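Local coordinates for protein 2-C-methyl-D-erythritol 2,4-cyclodiphosphate synthase (Thermus thermophilus, PDB 1IV3) that converts 4-diphosphocytidyl-2-C-methyl-D-erythritol 2-phosphate into 2-C-methyl-D-erythritol 2,4-cyclodiphosphate with release of CMP, a step of non-mevalonate isoprenoid synthesis, at residues A43-D46 / A47-A51; R121-Q124 / D125-G128. The protein carries 3 engineered substitutions. All coordinates share one frame; numbering follows the deposited sequence.

Contact 1: A43-D46 / A47-A51; sequences ALTD and ALLSA
Thr45 and Leu49, one helical turn apart, meet most closely through the backbone: Leu49 N reaches Thr45 O at 2.9 Å, with an N-H...O angle of 170° and the donor nearly in line with the carbonyl. Three more bonds of the same i to i+4 kind run beside it, Ala47 to Ala43, Leu48 to Leu44 and Ser50 to Asp46, the last with N to O at 2.8 Å. The side chains of the second turn settle onto these carbonyls. Leu49 CG lies 3.2 Å from Thr45 O and Leu48 CG 3.3 Å from Leu44 O. In both leucines CG stands anti to the carbonyl carbon (chi1 -65° in Leu49), which tips the branch back along the helix over the oxygen of the preceding turn. Side chain meets side chain more loosely, Thr45 CG2 and Leu49 CD1 being 4.3 Å apart. This is the regular alpha-helical repeat of helix 39-50, which lies against the sheet. Ala43 and Ala47 face strand 141-150, where a methyl group lets the helix come close, and Ala47 CB also sits 3.4 Å from Ala43 O. Thr45 and Leu49 instead meet Ala80 of helix 73-86. No side of the contact opens to solvent. Thr45 OG1 bonds back to Met41 O, a use of threonine that hides its hydroxyl within the helix. Asp46 OD1 accepts from Ile57 N, Asp56 and Ile57 both belonging to the predicted substrate site, and the Asp46 side chain also packs on Lys132 of the second subunit. In Ser50 a chi1 of -161° carries OG to a hydrogen bond with Ser95 OG of the second subunit, a small hydroxyl suited to a close trimer interface.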
loop_
_atom_site.group_PDB
_atom_site.type_symbol
_atom_site.label_atom_id
_atom_site.label_comp_id
_atom_site.label_asym_id
_atom_site.label_seq_id
_atom_site.Cartn_x
_atom_site.Cartn_y
_atom_site.Cartn_z
ATOM N N ALA A 43 10.764 -0.245 -5.641
ATOM C CA ALA A 43 9.291 -0.301 -5.604
ATOM C C ALA A 43 8.672 0.245 -6.884
ATOM O O ALA A 43 7.668 -0.282 -7.366
ATOM C CB ALA A 43 8.777 0.465 -4.390
ATOM N N LEU A 44 9.249 1.310 -7.459
ATOM C CA LEU A 44 8.754 1.849 -8.727
ATOM C C LEU A 44 8.942 0.831 -9.841
ATOM O O LEU A 44 8.088 0.658 -10.709
ATOM C CB LEU A 44 9.489 3.156 -9.094
ATOM C CG LEU A 44 9.100 4.350 -8.218
ATOM C CD1 LEU A 44 10.071 5.516 -8.354
ATOM C CD2 LEU A 44 7.672 4.774 -8.556
ATOM N N THR A 45 10.088 0.143 -9.819
ATOM C CA THR A 45 10.374 -0.820 -10.896
ATOM C C THR A 45 9.390 -1.994 -10.834
ATOM O O THR A 45 8.801 -2.422 -11.841
ATOM C CB THR A 45 11.817 -1.332 -10.798
ATOM O OG1 THR A 45 12.765 -0.255 -10.879
ATOM C CG2 THR A 45 12.148 -2.247 -11.978
ATOM N N ASP A 46 9.204 -2.528 -9.623
ATOM C CA ASP A 46 8.211 -3.592 -9.455
ATOM C C ASP A 46 6.816 -3.113 -9.872
ATOM O O ASP A 46 6.065 -3.863 -10.496
ATOM C CB ASP A 46 8.169 -4.114 -8.023
ATOM C CG ASP A 46 9.148 -5.239 -7.731
ATOM O OD1 ASP A 46 9.752 -5.765 -8.692
ATOM O OD2 ASP A 46 9.306 -5.630 -6.551
ATOM N N ALA A 47 6.427 -1.885 -9.531
ATOM C CA ALA A 47 5.100 -1.391 -9.892
ATOM C C ALA A 47 4.927 -1.341 -11.406
ATOM O O ALA A 47 3.877 -1.722 -11.933
ATOM C CB ALA A 47 4.861 -0.011 -9.288
ATOM N N LEU A 48 5.961 -0.853 -12.126
ATOM C CA LEU A 48 5.928 -0.834 -13.590
ATOM C C LEU A 48 5.802 -2.224 -14.171
ATOM O O LEU A 48 4.968 -2.477 -15.049
ATOM C CB LEU A 48 7.211 -0.171 -14.113
ATOM C CG LEU A 48 7.338 1.337 -13.864
ATOM C CD1 LEU A 48 8.743 1.830 -14.243
ATOM C CD2 LEU A 48 6.303 2.144 -14.649
ATOM N N LEU A 49 6.649 -3.139 -13.682
ATOM C CA LEU A 49 6.602 -4.515 -14.189
ATOM C C LEU A 49 5.227 -5.106 -13.941
ATOM O O LEU A 49 4.609 -5.764 -14.780
ATOM C CB LEU A 49 7.672 -5.368 -13.506
ATOM C CG LEU A 49 9.134 -4.989 -13.785
ATOM C CD1 LEU A 49 10.071 -5.903 -12.997
ATOM C CD2 LEU A 49 9.432 -5.055 -15.274
ATOM N N SER A 50 4.750 -4.879 -12.722
ATOM C CA SER A 50 3.449 -5.376 -12.281
ATOM C C SER A 50 2.314 -4.913 -13.194
ATOM O O SER A 50 1.376 -5.674 -13.455
ATOM C CB SER A 50 3.204 -4.913 -10.833
ATOM O OG SER A 50 2.182 -5.733 -10.267
ATOM N N ALA A 51 2.392 -3.671 -13.666
ATOM C CA ALA A 51 1.339 -3.122 -14.511
ATOM C C ALA A 51 1.153 -3.927 -15.799
ATOM O O ALA A 51 0.102 -3.795 -16.426
ATOM C CB ALA A 51 1.601 -1.667 -14.865
#

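Contact 2: R121-Q124 / D125-G128; sequences RLPQ and DRIG
Pro123 and Arg126 lie side by side, their side chains pointing the same way across a tight turn. Arg126 CB is 3.6 Å from Pro123 O and 3.8 Å from Pro123 CG. The next atom, Arg126 CG, rests 3.6 Å from Pro123 CG. Only these first two methylenes lie against the ring. A bend at chi2 (-71°) then takes the chain beyond it, where the side chain packs on Leu92 of strand 91-99 and on Arg2 of the third subunit; in this partly exposed residue the long chain passes on to the subunit boundary. The turn is 3-10 in character: Arg126 N bonds to Pro123 O at 3.0 Å and Ile127 N to Gln124 O at 3.1 Å, each donor well above the carbonyl plane. Proline suits the first place, since its ring restrains phi just ahead of the turn, and it supplies a carbonyl while having no N-H. Asp125 OD2 sits 3.5 Å from Pro123 CB, while OD1 forms a salt bridge with Arg2 of the third subunit. On the buried side Leu122 CD1 meets Ile127 CD1 at 4.0 Å, a fit for two branched apolar residues. The turn joins helix 109-120 to strand 127-132: Ile127 packs on Leu116 and Met120 of that helix, Leu122 on Leu91 of strand 91-99, and Gly128 pairs through its backbone with Ala94 and Leu96 of the same strand.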
loop_
_atom_site.group_PDB
_atom_site.type_symbol
_atom_site.label_atom_id
_atom_site.label_comp_id
_atom_site.label_asym_id
_atom_site.label_seq_id
_atom_site.Cartn_x
_atom_site.Cartn_y
_atom_site.Cartn_z
ATOM N N ARG A 121 10.705 10.578 -16.852
ATOM C CA ARG A 121 10.268 11.536 -17.854
ATOM C C ARG A 121 8.829 11.960 -17.590
ATOM O O ARG A 121 7.971 11.967 -18.484
ATOM C CB ARG A 121 10.395 10.938 -19.261
ATOM C CG ARG A 121 11.844 10.555 -19.602
ATOM C CD ARG A 121 11.900 10.298 -21.119
ATOM N NE ARG A 121 11.364 8.969 -21.410
ATOM C CZ ARG A 121 10.088 8.663 -21.617
ATOM N NH1 ARG A 121 9.128 9.578 -21.569
ATOM N NH2 ARG A 121 9.739 7.406 -21.877
ATOM N N LEU A 122 8.565 12.320 -16.328
ATOM C CA LEU A 122 7.213 12.773 -16.020
ATOM C C LEU A 122 7.272 14.202 -15.505
ATOM O O LEU A 122 8.261 14.580 -14.875
ATOM C CB LEU A 122 6.585 11.882 -14.947
ATOM C CG LEU A 122 6.090 10.492 -15.322
ATOM C CD1 LEU A 122 5.589 9.783 -14.055
ATOM C CD2 LEU A 122 5.006 10.551 -16.383
ATOM N N PRO A 123 6.233 14.995 -15.720
ATOM C CA PRO A 123 6.262 16.360 -15.187
ATOM C C PRO A 123 6.233 16.308 -13.670
ATOM O O PRO A 123 5.791 15.301 -13.127
ATOM C CB PRO A 123 4.964 16.968 -15.728
ATOM C CG PRO A 123 4.079 15.789 -15.978
ATOM C CD PRO A 123 5.000 14.684 -16.444
ATOM N N GLN A 124 6.659 17.370 -12.996
ATOM C CA GLN A 124 6.752 17.355 -11.539
ATOM C C GLN A 124 5.411 17.151 -10.853
ATOM O O GLN A 124 5.375 16.526 -9.780
ATOM C CB GLN A 124 7.435 18.654 -11.052
ATOM C CG GLN A 124 8.808 18.840 -11.673
ATOM C CD GLN A 124 9.978 18.859 -10.718
ATOM O OE1 GLN A 124 9.833 19.147 -9.536
ATOM N NE2 GLN A 124 11.179 18.571 -11.213
ATOM N N ASP A 125 4.312 17.618 -11.440
ATOM C CA ASP A 125 3.020 17.432 -10.761
ATOM C C ASP A 125 2.464 16.017 -10.889
ATOM O O ASP A 125 1.445 15.618 -10.314
ATOM C CB ASP A 125 2.031 18.451 -11.350
ATOM C CG ASP A 125 1.743 18.064 -12.796
ATOM O OD1 ASP A 125 0.735 17.381 -13.055
ATOM O OD2 ASP A 125 2.574 18.436 -13.648
ATOM N N ARG A 126 3.144 15.177 -11.674
ATOM C CA ARG A 126 2.780 13.778 -11.819
ATOM C C ARG A 126 3.755 12.904 -11.040
ATOM O O ARG A 126 3.736 11.679 -11.186
ATOM C CB ARG A 126 2.803 13.388 -13.311
ATOM C CG ARG A 126 1.649 13.980 -14.106
ATOM C CD ARG A 126 0.352 13.290 -13.697
ATOM N NE ARG A 126 -0.804 13.632 -14.503
ATOM C CZ ARG A 126 -1.948 12.965 -14.573
ATOM N NH1 ARG A 126 -2.210 11.846 -13.883
ATOM N NH2 ARG A 126 -2.873 13.470 -15.394
ATOM N N ILE A 127 4.623 13.530 -10.244
ATOM C CA ILE A 127 5.489 12.786 -9.327
ATOM C C ILE A 127 4.960 13.027 -7.909
ATOM O O ILE A 127 5.090 14.138 -7.392
ATOM C CB ILE A 127 6.976 13.174 -9.391
ATOM C CG1 ILE A 127 7.656 12.908 -10.737
ATOM C CG2 ILE A 127 7.748 12.469 -8.265
ATOM C CD1 ILE A 127 7.685 11.420 -11.049
ATOM N N GLY A 128 4.359 12.004 -7.295
ATOM C CA GLY A 128 3.799 12.223 -5.967
ATOM C C GLY A 128 4.661 11.518 -4.930
ATOM O O GLY A 128 4.455 10.339 -4.692
#

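Contact 1 belongs to the core and contact 2 lies nearer the surface, their centres about 16 Å apart and their nearest atoms about 7 Å apart without touching. Within one chain they share no helix or strand: 43-51 lies on helix 39-50 against strand 141-150, whereas 121-128 leads from helix 109-120 into strand 127-132, an outermost strand. Small and aliphatic residues pack between sheet and helix in contact 1, while proline, charged groups and 3-10 bonds shape contact 2. The trimer brings them together: Ser50 packs on Gly128 of the second subunit, and Arg2, whose NH1 bonds to Ala51 O in its own chain, offers NH2 to Asp125 of a neighbouring subunit.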